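Long-range contacts in SusD superfamily protein (Bacteroides fragilis NCTC 9343, PDB 3NQP), which probably binds glycans at the outer membrane, as a SusD-family lipoprotein would, for uptake by a partner transporter: residues A[96-101]-A[115-120]; A[179-184]-A[198-203]; A[283-288]-A[305-310]; A[313-318]-A[355-360]. One frame throughout, in Å; residues are numbered along the deposited sequence. Where two conformers were deposited one is given.

Contact 1 of 4, residues A[96-101]-A[115-120]; sequences NLFIAR and FYLGEV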
loop_
_atom_site.group_PDB
_atom_site.type_symbol
_atom_site.label_atom_id
_atom_site.label_comp_id
_atom_site.label_asym_id
_atom_site.label_seq_id
_atom_site.Cartn_x
_atom_site.Cartn_y
_atom_site.Cartn_z
ATOM N N ASN A 96 -2.910 -9.673 21.048
ATOM C CA ASN A 96 -2.283 -10.463 22.120
ATOM C C ASN A 96 -3.353 -11.052 23.028
ATOM O O ASN A 96 -3.313 -12.223 23.373
ATOM C CB ASN A 96 -1.291 -9.593 22.902
ATOM C CG ASN A 96 -0.187 -9.011 22.020
ATOM O OD1 ASN A 96 0.057 -9.506 20.937
ATOM N ND2 ASN A 96 0.491 -7.964 22.503
ATOM N N LEU A 97 -4.335 -10.231 23.386
ATOM C CA LEU A 97 -5.398 -10.676 24.268
ATOM C C LEU A 97 -6.195 -11.801 23.610
ATOM O O LEU A 97 -6.529 -12.778 24.241
ATOM C CB LEU A 97 -6.325 -9.493 24.599
ATOM C CG LEU A 97 -7.412 -9.722 25.658
ATOM C CD1 LEU A 97 -6.770 -10.190 26.963
ATOM C CD2 LEU A 97 -8.231 -8.444 25.888
ATOM N N PHE A 98 -6.524 -11.657 22.331
ATOM C CA PHE A 98 -7.240 -12.726 21.655
ATOM C C PHE A 98 -6.455 -14.036 21.701
ATOM O O PHE A 98 -7.030 -15.107 21.945
ATOM C CB PHE A 98 -7.557 -12.365 20.228
ATOM C CG PHE A 98 -8.455 -13.364 19.533
ATOM C CD1 PHE A 98 -9.839 -13.199 19.518
ATOM C CD2 PHE A 98 -7.921 -14.444 18.856
ATOM C CE1 PHE A 98 -10.659 -14.108 18.842
ATOM C CE2 PHE A 98 -8.749 -15.366 18.202
ATOM C CZ PHE A 98 -10.127 -15.197 18.227
ATOM N N ILE A 99 -5.153 -13.958 21.453
ATOM C CA ILE A 99 -4.330 -15.153 21.399
ATOM C C ILE A 99 -4.292 -15.824 22.774
ATOM O O ILE A 99 -4.547 -17.026 22.889
ATOM C CB ILE A 99 -2.902 -14.858 20.916
ATOM C CG1 ILE A 99 -2.917 -14.490 19.422
ATOM C CG2 ILE A 99 -2.010 -16.030 21.170
ATOM C CD1 ILE A 99 -1.523 -14.014 18.892
ATOM N N ALA A 100 -4.002 -15.030 23.801
ATOM C CA ALA A 100 -4.031 -15.503 25.202
ATOM C C ALA A 100 -5.378 -16.178 25.545
ATOM O O ALA A 100 -5.410 -17.268 26.090
ATOM C CB ALA A 100 -3.742 -14.315 26.170
ATOM N N ARG A 101 -6.493 -15.565 25.192
ATOM C CA ARG A 101 -7.794 -16.157 25.565
ATOM C C ARG A 101 -8.235 -17.376 24.780
ATOM O O ARG A 101 -8.958 -18.232 25.303
ATOM C CB ARG A 101 -8.905 -15.126 25.474
ATOM C CG ARG A 101 -8.814 -14.048 26.550
ATOM C CD ARG A 101 -10.166 -13.335 26.656
ATOM N NE ARG A 101 -10.058 -11.923 27.005
ATOM C CZ ARG A 101 -11.068 -11.169 27.445
ATOM N NH1 ARG A 101 -12.288 -11.686 27.620
ATOM N NH2 ARG A 101 -10.855 -9.886 27.736
ATOM N N PHE A 115 -8.518 -21.308 12.434
ATOM C CA PHE A 115 -8.700 -20.258 11.415
ATOM C C PHE A 115 -8.513 -18.877 12.006
ATOM O O PHE A 115 -7.803 -18.042 11.445
ATOM C CB PHE A 115 -10.053 -20.344 10.719
ATOM C CG PHE A 115 -10.105 -19.498 9.482
ATOM C CD1 PHE A 115 -9.572 -19.973 8.305
ATOM C CD2 PHE A 115 -10.598 -18.214 9.518
ATOM C CE1 PHE A 115 -9.573 -19.193 7.179
ATOM C CE2 PHE A 115 -10.585 -17.428 8.370
ATOM C CZ PHE A 115 -10.085 -17.935 7.220
ATOM N N TYR A 116 -9.148 -18.652 13.157
ATOM C CA TYR A 116 -9.044 -17.407 13.883
ATOM C C TYR A 116 -7.616 -17.154 14.344
ATOM O O TYR A 116 -7.113 -16.041 14.207
ATOM C CB TYR A 116 -10.004 -17.379 15.074
ATOM C CG TYR A 116 -11.480 -17.186 14.739
ATOM C CD1 TYR A 116 -11.902 -16.862 13.452
ATOM C CD2 TYR A 116 -12.448 -17.314 15.731
ATOM C CE1 TYR A 116 -13.252 -16.655 13.151
ATOM C CE2 TYR A 116 -13.816 -17.082 15.452
ATOM C CZ TYR A 116 -14.203 -16.769 14.161
ATOM O OH TYR A 116 -15.514 -16.554 13.884
ATOM N N LEU A 117 -6.943 -18.173 14.853
ATOM C CA LEU A 117 -5.562 -17.958 15.317
ATOM C C LEU A 117 -4.640 -17.674 14.094
ATOM O O LEU A 117 -3.787 -16.801 14.146
ATOM C CB LEU A 117 -5.072 -19.109 16.195
ATOM C CG LEU A 117 -5.730 -19.121 17.579
ATOM C CD1 LEU A 117 -5.396 -20.382 18.353
ATOM C CD2 LEU A 117 -5.385 -17.826 18.362
ATOM N N GLY A 118 -4.872 -18.341 12.969
ATOM C CA GLY A 118 -4.152 -18.026 11.755
ATOM C C GLY A 118 -4.319 -16.560 11.409
ATOM O O GLY A 118 -3.365 -15.876 11.021
ATOM N N GLU A 119 -5.528 -16.051 11.575
ATOM C CA GLU A 119 -5.802 -14.667 11.176
ATOM C C GLU A 119 -5.036 -13.736 12.121
ATOM O O GLU A 119 -4.388 -12.788 11.665
ATOM C CB GLU A 119 -7.291 -14.339 11.199
ATOM C CG GLU A 119 -8.086 -15.017 10.100
ATOM C CD GLU A 119 -9.538 -14.599 10.052
ATOM O OE1 GLU A 119 -10.179 -14.634 11.097
ATOM O OE2 GLU A 119 -10.066 -14.255 8.952
ATOM N N VAL A 120 -5.084 -14.028 13.424
ATOM C CA VAL A 120 -4.621 -13.076 14.408
ATOM C C VAL A 120 -3.086 -13.055 14.456
ATOM O O VAL A 120 -2.506 -12.003 14.580
ATOM C CB VAL A 120 -5.273 -13.307 15.789
ATOM C CG1 VAL A 120 -4.593 -12.491 16.839
ATOM C CG2 VAL A 120 -6.800 -12.968 15.696
#
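Phe98 and Val120 pack against each other where two consecutive helices of the alpha-helical SusD fold, 89-102 and 110-135, run nearly antiparallel as a helical hairpin. The local axes come within 10.2 Å of each other at 150°, a separation filled by large side chains from both helices. Phe98 points toward the other helix and meets three residues there: with CG anti to the backbone N (chi1 -173°), its ring lies across Tyr116 and Val120, one turn apart, which both approach obliquely from the same side. Atom CZ of Phe98 lies 3.8 Å from CB of Tyr116, while CD2 of Phe98 is 3.7 Å from CG2 of Val120. Leu117 brings its CD2 methyl to the edge of the same ring, near its plane, 4.2 Å from CE2 of Phe98. A flat ring suits this place because it can meet three neighbours at once and asks for no polar partner. The branches of Val120 divide the work, CG2 going to Phe98 and CG1 to Ile99, so a beta-branched residue can touch two side chains of the facing helix. In the next shell, helix 21-37 closes one flank: Tyr27 touches Phe98, Ile28 touches Tyr116 and Val120, and the hydroxyl of Tyr116 is hydrogen-bonded to Thr25. Tyr121 and Arg124 of helix 110-135 also lie against Ile99. That residue and Val120 run alongside each other in opposite senses, with Ile99 CG1 3.7 Å from Val120 CG1.

Contact 2 of 4, residues A[179-184]-A[198-203]; sequences EYFGNM and WSKAAT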
loop_
_atom_site.group_PDB
_atom_site.type_symbol
_atom_site.label_atom_id
_atom_site.label_comp_id
_atom_site.label_asym_id
_atom_site.label_seq_id
_atom_site.Cartn_x
_atom_site.Cartn_y
_atom_site.Cartn_z
ATOM N N GLU A 179 0.940 -22.304 10.346
ATOM C CA GLU A 179 0.748 -23.553 11.040
ATOM C C GLU A 179 -0.710 -23.729 11.412
ATOM O O GLU A 179 -1.276 -24.801 11.256
ATOM C CB GLU A 179 1.642 -23.604 12.281
ATOM C CG GLU A 179 1.638 -24.893 13.030
ATOM C CD GLU A 179 2.503 -24.786 14.295
ATOM O OE1 GLU A 179 3.544 -24.081 14.252
ATOM O OE2 GLU A 179 2.113 -25.364 15.327
ATOM N N TYR A 180 -1.333 -22.659 11.877
ATOM C CA TYR A 180 -2.741 -22.714 12.236
ATOM C C TYR A 180 -3.661 -22.845 11.021
ATOM O O TYR A 180 -4.607 -23.599 11.070
ATOM C CB TYR A 180 -3.148 -21.495 13.091
ATOM C CG TYR A 180 -2.811 -21.606 14.542
ATOM C CD1 TYR A 180 -3.467 -22.511 15.364
ATOM C CD2 TYR A 180 -1.853 -20.777 15.111
ATOM C CE1 TYR A 180 -3.184 -22.611 16.697
ATOM C CE2 TYR A 180 -1.560 -20.865 16.459
ATOM C CZ TYR A 180 -2.214 -21.776 17.251
ATOM O OH TYR A 180 -1.887 -21.836 18.593
ATOM N N PHE A 181 -3.407 -22.106 9.952
ATOM C CA PHE A 181 -4.254 -22.196 8.755
ATOM C C PHE A 181 -4.205 -23.620 8.126
ATOM O O PHE A 181 -5.183 -24.089 7.519
ATOM C CB PHE A 181 -3.808 -21.164 7.721
ATOM C CG PHE A 181 -4.365 -19.750 7.930
ATOM C CD1 PHE A 181 -5.712 -19.534 8.098
ATOM C CD2 PHE A 181 -3.537 -18.640 7.831
ATOM C CE1 PHE A 181 -6.214 -18.247 8.228
ATOM C CE2 PHE A 181 -4.023 -17.375 7.998
ATOM C CZ PHE A 181 -5.384 -17.181 8.210
ATOM N N GLY A 182 -3.051 -24.282 8.245
ATOM C CA GLY A 182 -2.830 -25.626 7.704
ATOM C C GLY A 182 -3.185 -25.686 6.243
ATOM O O GLY A 182 -2.641 -24.925 5.441
ATOM N N ASN A 183 -4.111 -26.591 5.917
ATOM C CA ASN A 183 -4.630 -26.777 4.546
ATOM C C ASN A 183 -5.913 -25.990 4.243
ATOM O O ASN A 183 -6.490 -26.167 3.202
ATOM C CB ASN A 183 -4.881 -28.266 4.273
ATOM C CG ASN A 183 -3.593 -29.053 4.034
ATOM O OD1 ASN A 183 -2.755 -28.689 3.189
ATOM N ND2 ASN A 183 -3.458 -30.177 4.730
HETATM N N MSE A 184 -6.334 -25.090 5.119
HETATM C CA MSE A 184 -7.563 -24.316 4.900
HETATM C C MSE A 184 -7.217 -23.140 3.964
HETATM O O MSE A 184 -6.838 -22.063 4.407
HETATM C CB MSE A 184 -8.167 -23.819 6.253
HETATM C CG MSE A 184 -8.646 -24.949 7.266
HETATM SE SE MSE A 184 -9.250 -24.407 9.136
HETATM C CE MSE A 184 -7.651 -23.291 9.530
ATOM N N TRP A 198 -8.846 -11.832 6.974
ATOM C CA TRP A 198 -7.507 -12.313 6.679
ATOM C C TRP A 198 -7.547 -13.810 6.430
ATOM O O TRP A 198 -8.408 -14.507 6.975
ATOM C CB TRP A 198 -6.575 -11.960 7.841
ATOM C CG TRP A 198 -5.100 -12.105 7.520
ATOM C CD1 TRP A 198 -4.343 -13.205 7.708
ATOM C CD2 TRP A 198 -4.254 -11.132 6.922
ATOM N NE1 TRP A 198 -3.060 -12.975 7.307
ATOM C CE2 TRP A 198 -2.973 -11.700 6.831
ATOM C CE3 TRP A 198 -4.440 -9.811 6.490
ATOM C CZ2 TRP A 198 -1.874 -11.004 6.343
ATOM C CZ3 TRP A 198 -3.345 -9.137 5.984
ATOM C CH2 TRP A 198 -2.094 -9.734 5.897
ATOM N N SER A 199 -6.670 -14.295 5.555
ATOM C CA SER A 199 -6.746 -15.662 5.037
ATOM C C SER A 199 -5.343 -16.212 4.911
ATOM O O SER A 199 -4.368 -15.467 5.032
ATOM C CB SER A 199 -7.402 -15.666 3.648
ATOM O OG SER A 199 -6.594 -14.911 2.695
ATOM N N LYS A 200 -5.250 -17.497 4.604
ATOM C CA LYS A 200 -3.961 -18.157 4.336
ATOM C C LYS A 200 -3.214 -17.511 3.169
ATOM O O LYS A 200 -2.000 -17.229 3.241
ATOM C CB LYS A 200 -4.173 -19.641 4.113
ATOM C CG LYS A 200 -2.896 -20.461 3.996
ATOM C CD LYS A 200 -3.235 -21.851 3.552
ATOM C CE LYS A 200 -2.034 -22.556 3.083
ATOM N NZ LYS A 200 -2.258 -23.955 2.841
ATOM N N ALA A 201 -3.922 -17.245 2.090
ATOM C CA ALA A 201 -3.318 -16.527 0.977
ATOM C C ALA A 201 -2.706 -15.185 1.396
ATOM O O ALA A 201 -1.676 -14.785 0.923
ATOM C CB ALA A 201 -4.328 -16.318 -0.090
ATOM N N ALA A 202 -3.398 -14.466 2.251
ATOM C CA ALA A 202 -2.943 -13.179 2.699
ATOM C C ALA A 202 -1.647 -13.317 3.483
ATOM O O ALA A 202 -0.708 -12.498 3.299
ATOM C CB ALA A 202 -4.036 -12.485 3.545
ATOM N N THR A 203 -1.581 -14.339 4.347
ATOM C CA THR A 203 -0.344 -14.633 5.059
ATOM C C THR A 203 0.791 -14.976 4.084
ATOM O O THR A 203 1.957 -14.536 4.268
ATOM C CB THR A 203 -0.507 -15.736 6.103
ATOM O OG1 THR A 203 -1.284 -15.225 7.189
ATOM C CG2 THR A 203 0.905 -16.219 6.658
HETATM O O HOH W 1 -7.577 -19.305 4.383
#
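The Phe181 ring carries the backbone of Lys200 over one face, the amide N standing 3.5 Å above the ring centre, and CB of Lys200 adds a CH-pi contact 4.2 Å from the centroid. At its edge, near the plane, lie Thr203 OG1 and CD1 of Trp198, the latter 4.1 Å from Phe181 CZ. The Trp198 ring is covered on one face by CB of Ala202, and its NE1 gives an in-plane hydrogen bond of 2.9 Å to Thr203 OG1, which also pairs with Ser177. Lys200 runs past Phe181 in the opposite direction, CB over the ring, CG beside Phe181 CB, and the rest of the extended chain carrying NZ to Gly182 O, a 2.8 Å bond in the carbonyl plane; Asn185 is a second partner. A water joins Met184 O to Lys200 N. Gly182, with positive phi, easy for glycine, is the second residue of the type II' turn from Phe181 to Met184. Ser199 is the N-cap of helix 200-216, its OG accepting from Ala202 N: a helix end packed on a helix start, within the alpha-helical part of a SusD-type fold.

Contact 3 of 4, residues A[283-288]-A[305-310]; sequences FTYNVG and DALDIQ
Asp305 meets Tyr285 through a short hydrogen bond: the phenol OH donates to OD1 at 2.7 Å, using the lone pair directed away from OD2, and ring and carboxylate planes stand 74° apart. Asp305 OD1 also takes Ile309 N on its other, syn lone pair at 3.0 Å, and OD2 accepts from Gln310 N, so one carboxylate ties the tyrosine to the backbone of its own loop. Asp305 also starts a type I beta turn that ends at Asp308. Within that turn Leu307 N donates to Tyr285 OH at 2.9 Å, making the hydroxyl both donor and acceptor, a double role that suits a phenol. Leu307 also sets CD1 by the ring edge, 3.8 Å from Tyr285 CE1. Both segments belong to the long loop region between strand 265-269 and helix 321-325, within the SusD family region of the chain, and Tyr285 links the two. Farther along, Ile309 places CD1 over the centre of the Tyr285 ring, 3.7 Å from the centroid, in a CH-pi contact; that methyl also meets Thr284 tip to tip, while Thr284 OG1 is hydrogen-bonded to Gly281 O. Gln310 O lies 3.1 Å from Val287 CG2 and accepts from a water that also bridges Tyr285 O and Val287 N.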
loop_
_atom_site.group_PDB
_atom_site.type_symbol
_atom_site.label_atom_id
_atom_site.label_comp_id
_atom_site.label_asym_id
_atom_site.label_seq_id
_atom_site.Cartn_x
_atom_site.Cartn_y
_atom_site.Cartn_z
ATOM N N PHE A 283 -8.792 13.427 -2.791
ATOM C CA PHE A 283 -7.932 13.491 -3.989
ATOM C C PHE A 283 -8.711 14.074 -5.184
ATOM O O PHE A 283 -8.280 13.899 -6.328
ATOM C CB PHE A 283 -7.435 12.102 -4.427
ATOM C CG PHE A 283 -6.348 11.516 -3.563
ATOM C CD1 PHE A 283 -6.613 11.072 -2.288
ATOM C CD2 PHE A 283 -5.073 11.307 -4.083
ATOM C CE1 PHE A 283 -5.580 10.505 -1.517
ATOM C CE2 PHE A 283 -4.059 10.733 -3.324
ATOM C CZ PHE A 283 -4.315 10.329 -2.061
ATOM N N THR A 284 -9.863 14.698 -4.930
ATOM C CA THR A 284 -10.751 15.142 -6.028
ATOM C C THR A 284 -10.796 16.672 -6.209
ATOM O O THR A 284 -9.790 17.284 -6.626
ATOM C CB THR A 284 -12.149 14.513 -5.905
ATOM O OG1 THR A 284 -12.855 15.004 -4.751
ATOM C CG2 THR A 284 -12.016 12.983 -5.843
ATOM N N TYR A 285 -11.950 17.288 -5.911
ATOM C CA TYR A 285 -12.085 18.717 -5.952
ATOM C C TYR A 285 -13.323 19.086 -5.078
ATOM O O TYR A 285 -14.174 18.229 -4.737
ATOM C CB TYR A 285 -12.235 19.207 -7.391
ATOM C CG TYR A 285 -13.325 18.450 -8.098
ATOM C CD1 TYR A 285 -13.058 17.220 -8.692
ATOM C CD2 TYR A 285 -14.621 18.926 -8.130
ATOM C CE1 TYR A 285 -14.056 16.483 -9.319
ATOM C CE2 TYR A 285 -15.647 18.180 -8.784
ATOM C CZ TYR A 285 -15.353 16.965 -9.351
ATOM O OH TYR A 285 -16.348 16.208 -9.955
ATOM N N ASN A 286 -13.375 20.353 -4.704
ATOM C CA ASN A 286 -14.420 20.914 -3.875
ATOM C C ASN A 286 -15.400 21.678 -4.773
ATOM O O ASN A 286 -15.118 22.794 -5.172
ATOM C CB ASN A 286 -13.757 21.891 -2.904
ATOM C CG ASN A 286 -14.669 22.343 -1.773
ATOM O OD1 ASN A 286 -15.847 22.583 -1.965
ATOM N ND2 ASN A 286 -14.097 22.479 -0.576
ATOM N N VAL A 287 -16.572 21.136 -5.020
ATOM C CA VAL A 287 -17.552 21.838 -5.885
ATOM C C VAL A 287 -18.037 23.148 -5.247
ATOM O O VAL A 287 -18.217 24.156 -5.924
ATOM C CB VAL A 287 -18.716 20.937 -6.221
ATOM C CG1 VAL A 287 -19.892 21.743 -6.812
ATOM C CG2 VAL A 287 -18.256 19.899 -7.231
ATOM N N GLY A 288 -18.186 23.137 -3.935
ATOM C CA GLY A 288 -18.618 24.304 -3.187
ATOM C C GLY A 288 -17.752 25.549 -3.357
ATOM O O GLY A 288 -18.266 26.651 -3.565
ATOM N N ASP A 305 -18.999 19.375 -12.213
ATOM C CA ASP A 305 -18.887 18.235 -11.324
ATOM C C ASP A 305 -18.708 16.985 -12.171
ATOM O O ASP A 305 -19.546 16.069 -12.146
ATOM C CB ASP A 305 -20.133 18.094 -10.440
ATOM C CG ASP A 305 -20.024 16.945 -9.475
ATOM O OD1 ASP A 305 -18.924 16.401 -9.308
ATOM O OD2 ASP A 305 -21.008 16.612 -8.824
ATOM N N ALA A 306 -17.601 16.937 -12.901
ATOM C CA ALA A 306 -17.359 15.900 -13.903
ATOM C C ALA A 306 -17.333 14.486 -13.316
ATOM O O ALA A 306 -17.684 13.579 -13.989
ATOM C CB ALA A 306 -16.052 16.191 -14.630
ATOM N N LEU A 307 -16.901 14.320 -12.056
ATOM C CA LEU A 307 -16.871 12.997 -11.390
ATOM C C LEU A 307 -18.169 12.593 -10.726
ATOM O O LEU A 307 -18.309 11.452 -10.317
ATOM C CB LEU A 307 -15.757 12.920 -10.366
ATOM C CG LEU A 307 -14.356 13.008 -10.978
ATOM C CD1 LEU A 307 -13.307 12.770 -9.893
ATOM C CD2 LEU A 307 -14.112 12.072 -12.186
ATOM N N ASP A 308 -19.138 13.510 -10.652
ATOM C CA ASP A 308 -20.362 13.265 -9.884
ATOM C C ASP A 308 -20.020 12.941 -8.426
ATOM O O ASP A 308 -20.310 11.858 -7.885
ATOM C CB ASP A 308 -21.237 12.176 -10.519
ATOM C CG ASP A 308 -22.687 12.214 -10.006
ATOM O OD1 ASP A 308 -23.062 13.089 -9.189
ATOM O OD2 ASP A 308 -23.458 11.347 -10.430
ATOM N N ILE A 309 -19.425 13.922 -7.784
ATOM C CA ILE A 309 -19.148 13.811 -6.367
ATOM C C ILE A 309 -19.894 14.896 -5.558
ATOM O O ILE A 309 -19.777 14.923 -4.348
ATOM C CB ILE A 309 -17.633 13.875 -6.091
ATOM C CG1 ILE A 309 -17.094 15.211 -6.506
ATOM C CG2 ILE A 309 -16.864 12.669 -6.778
ATOM C CD1 ILE A 309 -15.660 15.604 -5.983
ATOM N N GLN A 310 -20.710 15.719 -6.220
ATOM C CA GLN A 310 -21.433 16.807 -5.560
ATOM C C GLN A 310 -20.453 17.591 -4.680
ATOM O O GLN A 310 -19.335 17.847 -5.124
ATOM C CB GLN A 310 -22.612 16.268 -4.768
ATOM C CG GLN A 310 -23.500 15.295 -5.505
ATOM C CD GLN A 310 -23.069 13.880 -5.332
ATOM O OE1 GLN A 310 -22.805 13.428 -4.206
ATOM N NE2 GLN A 310 -22.963 13.143 -6.460
HETATM O O HOH W 2 -16.836 18.291 -4.074
#

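Contact 4 of 4, residues A[313-318]-A[355-360]; sequences GNQTYE and GTHVRK
The antiparallel hairpin of strands 338-344 and 351-358 is met here by the loop that leads into helix 321-325, in the SusD family region of the chain; Gln315 and Glu318 of the loop reach over to Gly355, Thr356 and His357 of strand 351-358. Both reaching side chains are extended, with CG anti to the backbone N (chi1 -163° in Gln315 and -171° in Glu318), and such length suits residues that must span the distance from loop to strand. The amide nitrogen NE2 of Gln315 ends 2.8 Å from Thr356 O. Its amide also lies by the imidazole of His357, the two side chains crossing at about a right angle while their flat groups are only 23° apart in tilt. The ring is held by partners outside the two segments, ND1 by Thr284 O and NE2 by Ser341, and OE1 of Gln315 accepts from Asp61 N, so both ring nitrogens and the amide oxygen of this buried cluster have hydrogen-bond partners. Glu318 OE2 is likewise gripped by Ser60, and takes only a weak bond from Thr356 N. Gly355 suits the spot because the carboxylate comes right up to its backbone, with OE2 of Glu318 3.4 Å from Gly355 CA. A water completes the join, lying 2.8 Å from Glu318 OE2 and 2.9 Å from Thr356 OG1.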
loop_
_atom_site.group_PDB
_atom_site.type_symbol
_atom_site.label_atom_id
_atom_site.label_comp_id
_atom_site.label_asym_id
_atom_site.label_seq_id
_atom_site.Cartn_x
_atom_site.Cartn_y
_atom_site.Cartn_z
ATOM N N GLY A 313 -16.233 16.451 -1.891
ATOM C CA GLY A 313 -14.792 16.363 -2.151
ATOM C C GLY A 313 -13.950 17.551 -1.742
ATOM O O GLY A 313 -14.466 18.630 -1.428
ATOM N N ASN A 314 -12.635 17.341 -1.724
ATOM C CA ASN A 314 -11.674 18.405 -1.699
ATOM C C ASN A 314 -10.421 17.926 -2.417
ATOM O O ASN A 314 -10.382 16.792 -2.894
ATOM C CB ASN A 314 -11.427 18.989 -0.262
ATOM C CG ASN A 314 -10.624 18.083 0.635
ATOM O OD1 ASN A 314 -9.734 17.412 0.164
ATOM N ND2 ASN A 314 -10.858 18.164 1.981
ATOM N N GLN A 315 -9.457 18.817 -2.590
ATOM C CA GLN A 315 -8.176 18.444 -3.177
ATOM C C GLN A 315 -7.059 18.830 -2.224
ATOM O O GLN A 315 -6.438 19.891 -2.330
ATOM C CB GLN A 315 -7.933 19.047 -4.571
ATOM C CG GLN A 315 -6.796 18.274 -5.285
ATOM C CD GLN A 315 -6.579 18.694 -6.699
ATOM O OE1 GLN A 315 -6.717 19.870 -7.010
ATOM N NE2 GLN A 315 -6.174 17.744 -7.572
ATOM N N THR A 316 -6.863 17.944 -1.265
ATOM C CA THR A 316 -5.829 18.074 -0.260
ATOM C C THR A 316 -4.722 17.023 -0.396
ATOM O O THR A 316 -3.800 17.008 0.384
ATOM C CB THR A 316 -6.448 18.046 1.198
ATOM O OG1 THR A 316 -7.333 16.938 1.359
ATOM C CG2 THR A 316 -7.242 19.365 1.478
ATOM N N TYR A 317 -4.813 16.175 -1.409
ATOM C CA TYR A 317 -3.743 15.285 -1.839
ATOM C C TYR A 317 -3.786 15.293 -3.364
ATOM O O TYR A 317 -4.879 15.104 -3.953
ATOM C CB TYR A 317 -3.957 13.809 -1.353
ATOM C CG TYR A 317 -3.932 13.687 0.150
ATOM C CD1 TYR A 317 -5.088 13.893 0.894
ATOM C CD2 TYR A 317 -2.759 13.441 0.836
ATOM C CE1 TYR A 317 -5.086 13.855 2.268
ATOM C CE2 TYR A 317 -2.749 13.386 2.209
ATOM C CZ TYR A 317 -3.919 13.578 2.930
ATOM O OH TYR A 317 -3.916 13.569 4.299
ATOM N N GLU A 318 -2.650 15.543 -4.001
ATOM C CA GLU A 318 -2.588 15.617 -5.458
ATOM C C GLU A 318 -1.249 15.153 -6.012
ATOM O O GLU A 318 -0.199 15.668 -5.648
ATOM C CB GLU A 318 -2.787 17.043 -5.975
ATOM C CG GLU A 318 -2.966 17.145 -7.567
ATOM C CD GLU A 318 -3.217 18.587 -8.017
ATOM O OE1 GLU A 318 -3.293 19.470 -7.143
ATOM O OE2 GLU A 318 -3.404 18.815 -9.240
ATOM N N GLY A 355 -4.524 20.366 -13.528
ATOM C CA GLY A 355 -4.548 19.464 -12.386
ATOM C C GLY A 355 -5.011 18.071 -12.780
ATOM O O GLY A 355 -5.421 17.822 -13.906
ATOM N N THR A 356 -4.870 17.153 -11.844
ATOM C CA THR A 356 -5.329 15.814 -12.015
ATOM C C THR A 356 -6.020 15.436 -10.721
ATOM O O THR A 356 -5.669 15.949 -9.668
ATOM C CB THR A 356 -4.150 14.848 -12.337
ATOM O OG1 THR A 356 -3.242 14.843 -11.233
ATOM C CG2 THR A 356 -3.425 15.260 -13.641
ATOM N N HIS A 357 -6.963 14.488 -10.813
ATOM C CA HIS A 357 -7.925 14.192 -9.774
ATOM C C HIS A 357 -8.256 12.685 -9.820
ATOM O O HIS A 357 -8.481 12.121 -10.889
ATOM C CB HIS A 357 -9.184 15.060 -10.018
ATOM C CG HIS A 357 -8.877 16.487 -10.353
ATOM N ND1 HIS A 357 -8.786 17.470 -9.393
ATOM C CD2 HIS A 357 -8.647 17.104 -11.546
ATOM C CE1 HIS A 357 -8.484 18.624 -9.976
ATOM N NE2 HIS A 357 -8.422 18.433 -11.284
ATOM N N VAL A 358 -8.184 12.007 -8.672
ATOM C CA VAL A 358 -8.148 10.560 -8.684
ATOM C C VAL A 358 -9.546 9.992 -8.558
ATOM O O VAL A 358 -10.239 10.208 -7.536
ATOM C CB VAL A 358 -7.212 9.993 -7.547
ATOM C CG1 VAL A 358 -7.242 8.458 -7.553
ATOM C CG2 VAL A 358 -5.757 10.515 -7.757
ATOM N N ARG A 359 -9.959 9.257 -9.601
ATOM C CA ARG A 359 -11.246 8.594 -9.628
ATOM C C ARG A 359 -11.128 7.056 -9.627
ATOM O O ARG A 359 -12.092 6.353 -9.947
ATOM C CB ARG A 359 -12.029 9.060 -10.860
ATOM C CG ARG A 359 -11.328 8.785 -12.164
ATOM C CD ARG A 359 -12.309 8.945 -13.339
ATOM N NE ARG A 359 -11.579 9.263 -14.554
ATOM C CZ ARG A 359 -12.129 9.884 -15.595
ATOM N NH1 ARG A 359 -13.408 10.210 -15.528
ATOM N NH2 ARG A 359 -11.401 10.183 -16.681
ATOM N N LYS A 360 -9.955 6.554 -9.234
ATOM C CA LYS A 360 -9.635 5.128 -9.260
ATOM C C LYS A 360 -10.570 4.287 -8.426
ATOM O O LYS A 360 -10.919 3.180 -8.837
ATOM C CB LYS A 360 -8.211 4.905 -8.735
ATOM C CG LYS A 360 -7.667 3.473 -8.965
ATOM C CD LYS A 360 -6.163 3.391 -8.673
ATOM C CE LYS A 360 -5.660 1.951 -8.727
ATOM N NZ LYS A 360 -4.183 1.896 -8.706
HETATM O O HOH W 3 -1.755 17.258 -10.819
#

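Along the chain the four contacts follow in series, each closing before the next opens, and they fall into two pairs. Contacts 1 and 2 lie in the N-terminal, helical part, their centres 13 Å apart, and touch where helix 110-135 meets the end of helix 163-181 and Trp198. Contacts 3 and 4 belong to the later, SusD family part of the chain, with centres 9 Å apart, and are joined through Phe283 and Thr284, whose carbonyls meet Val358 and His357 of strand 351-358. Between the pairs the centres are 37 to 42 Å apart and nothing touches: contact 4 lies across the chain's centre from both helical contacts. Helix packing thus orders one end of the molecule, and mixed polar and apolar loop packing, with a polar loop-to-strand join, the other.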